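PDB 1ZUD: adenylyltransferase thiF from Escherichia coli, which catalyses the ATP-dependent adenylation of the C-terminal glycine carboxyl group of the sulfur carrier protein ThiS, a step in thiamine diphosphate biosynthesis. Local coordinates for the interface of chains A and B. Coordinates in Å, arbitrary orientation; residue numbers count along the deposited sequence, not the author numbering. Chains: chain A/B, Adenylyltransferase thiF.

The interface of chains A and B. Residues chain A 17, 203, 207, 212-215; chain B 154, 224-225.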
loop_
_atom_site.group_PDB
_atom_site.type_symbol
_atom_site.label_atom_id
_atom_site.label_comp_id
_atom_site.label_asym_id
_atom_site.label_seq_id
_atom_site.Cartn_x
_atom_site.Cartn_y
_atom_site.Cartn_z
ATOM N N ASP A 17 -17.337 -1.646 -12.057
ATOM C CA ASP A 17 -16.526 -2.839 -12.242
ATOM C C ASP A 17 -16.881 -3.953 -11.254
ATOM O O ASP A 17 -16.487 -5.072 -11.465
ATOM C CB ASP A 17 -15.045 -2.537 -12.069
ATOM C CG ASP A 17 -14.477 -1.800 -13.220
ATOM O OD1 ASP A 17 -14.687 -2.236 -14.372
ATOM O OD2 ASP A 17 -13.811 -0.783 -12.974
ATOM N N LEU A 203 -6.225 -6.697 -2.186
ATOM C CA LEU A 203 -6.680 -6.053 -3.403
ATOM C C LEU A 203 -6.589 -7.030 -4.590
ATOM O O LEU A 203 -7.501 -7.096 -5.422
ATOM C CB LEU A 203 -5.800 -4.809 -3.690
ATOM C CG LEU A 203 -6.056 -4.140 -5.057
ATOM C CD1 LEU A 203 -7.530 -3.634 -5.138
ATOM C CD2 LEU A 203 -5.119 -2.945 -5.223
ATOM N N LYS A 207 -9.880 -8.442 -7.036
ATOM C CA LYS A 207 -9.928 -8.302 -8.470
ATOM C C LYS A 207 -10.075 -9.671 -9.174
ATOM O O LYS A 207 -10.852 -9.837 -10.117
ATOM C CB LYS A 207 -8.624 -7.622 -8.951
ATOM C CG LYS A 207 -8.628 -6.127 -8.624
ATOM C CD LYS A 207 -7.438 -5.427 -9.378
ATOM C CE LYS A 207 -6.157 -5.736 -8.652
ATOM N NZ LYS A 207 -5.006 -5.338 -9.519
ATOM N N ILE A 212 -12.014 -8.762 -12.430
ATOM C CA ILE A 212 -11.489 -7.498 -12.953
ATOM C C ILE A 212 -10.165 -7.789 -13.649
ATOM O O ILE A 212 -9.296 -8.429 -13.092
ATOM C CB ILE A 212 -11.352 -6.466 -11.792
ATOM C CG1 ILE A 212 -12.762 -6.067 -11.361
ATOM C CG2 ILE A 212 -10.547 -5.194 -12.211
ATOM C CD1 ILE A 212 -12.808 -5.379 -10.088
ATOM N N GLU A 213 -10.040 -7.340 -14.889
ATOM C CA GLU A 213 -8.831 -7.567 -15.682
ATOM C C GLU A 213 -7.698 -6.789 -15.033
ATOM O O GLU A 213 -7.815 -5.578 -14.788
ATOM C CB GLU A 213 -9.024 -7.044 -17.111
ATOM C CG GLU A 213 -9.503 -5.582 -17.141
ATOM C CD GLU A 213 -11.039 -5.435 -17.259
ATOM O OE1 GLU A 213 -11.502 -5.176 -18.400
ATOM O OE2 GLU A 213 -11.779 -5.582 -16.238
ATOM N N THR A 214 -6.586 -7.470 -14.789
ATOM C CA THR A 214 -5.459 -6.822 -14.147
ATOM C C THR A 214 -4.251 -7.679 -14.500
ATOM O O THR A 214 -4.409 -8.791 -14.922
ATOM C CB THR A 214 -5.748 -6.772 -12.595
ATOM O OG1 THR A 214 -4.849 -5.856 -11.939
ATOM C CG2 THR A 214 -5.658 -8.207 -11.972
ATOM N N PRO A 215 -3.028 -7.158 -14.360
ATOM C CA PRO A 215 -1.848 -7.974 -14.698
ATOM C C PRO A 215 -1.658 -9.098 -13.665
ATOM O O PRO A 215 -2.168 -8.989 -12.555
ATOM C CB PRO A 215 -0.689 -6.975 -14.568
ATOM C CG PRO A 215 -1.359 -5.656 -14.835
ATOM C CD PRO A 215 -2.636 -5.775 -14.060
ATOM N N PHE B 154 -10.439 2.857 -7.925
ATOM C CA PHE B 154 -9.229 2.069 -7.765
ATOM C C PHE B 154 -7.987 2.987 -7.689
ATOM O O PHE B 154 -6.855 2.507 -7.746
ATOM C CB PHE B 154 -9.052 1.111 -8.962
ATOM C CG PHE B 154 -9.948 -0.112 -8.904
ATOM C CD1 PHE B 154 -9.473 -1.316 -8.386
ATOM C CD2 PHE B 154 -11.265 -0.042 -9.361
ATOM C CE1 PHE B 154 -10.316 -2.469 -8.326
ATOM C CE2 PHE B 154 -12.117 -1.181 -9.307
ATOM C CZ PHE B 154 -11.638 -2.379 -8.795
ATOM N N GLY B 224 -4.851 1.075 -8.862
ATOM C CA GLY B 224 -5.022 -0.260 -8.298
ATOM C C GLY B 224 -5.488 -1.300 -9.290
ATOM O O GLY B 224 -5.450 -2.499 -8.991
ATOM N N LYS B 225 -5.957 -0.850 -10.458
ATOM C CA LYS B 225 -6.434 -1.763 -11.502
ATOM C C LYS B 225 -5.290 -2.215 -12.388
ATOM O O LYS B 225 -5.163 -3.416 -12.729
ATOM C CB LYS B 225 -7.533 -1.065 -12.348
ATOM C CG LYS B 225 -8.763 -1.918 -12.592
ATOM C CD LYS B 225 -9.956 -1.091 -13.066
ATOM C CE LYS B 225 -9.983 -1.001 -14.567
ATOM N NZ LYS B 225 -10.097 -2.357 -15.186
#
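A:Lys207 and A:Thr214 take hold of two successive backbone carbonyls of chain B, those of B:Gly224 and B:Lys225, in the two-fold homodimer interface of this HesA/MoeB/ThiF-family enzyme. The side-chain nitrogen NZ of A:Lys207 donates to B:Gly224 O at 2.9 Å, tilted 16° from the carbonyl plane. A:Thr214 OG1 donates to B:Lys225 O at 2.6 Å, from further off its plane. The two grips are linked within chain A, because NZ of A:Lys207 also donates to the hydroxyl OG1 of A:Thr214. That hydroxyl therefore accepts from the lysine while donating its own hydrogen bond to chain B. It is aimed there by a first torsion that sets OG1 anti to the backbone N (chi1 -166°).

The turn between strands 218-223 and 228-233 of chain B supplies both carbonyls, and the side chain of B:Lys225 crosses A:Ile212 at about a right angle, with CG of the lysine 3.7 Å from the CG2 methyl. Bends at chi3 and chi4 carry its NZ toward A:Glu213 OE2, a loose salt bridge at 3.8 Å to a poorly ordered carboxylate. A:Asp17 OD2 lies 4.6 Å from the same NZ, so its charge may add some long-range attraction.

B:Phe154 meets A:Ile212 tip to tip, ring atom CZ to methyl CD1 at 3.5 Å. The aliphatic part of A:Lys207 slides past this ring in the opposite direction, CG near CE1, while CD of B:Lys225 sits over one face toward the rim. An alanine in place of A:Lys207 would probably leave B:Gly224 O without this donor, set the A:Thr214 hydroxyl freer to turn and open a gap beside the phenylalanine.

Behind these contacts, helix 191-210 carries A:Lys207 near its C-terminal end; one turn earlier, A:Leu203 brings CD2 to 4.1 Å from B:Gly224 CA.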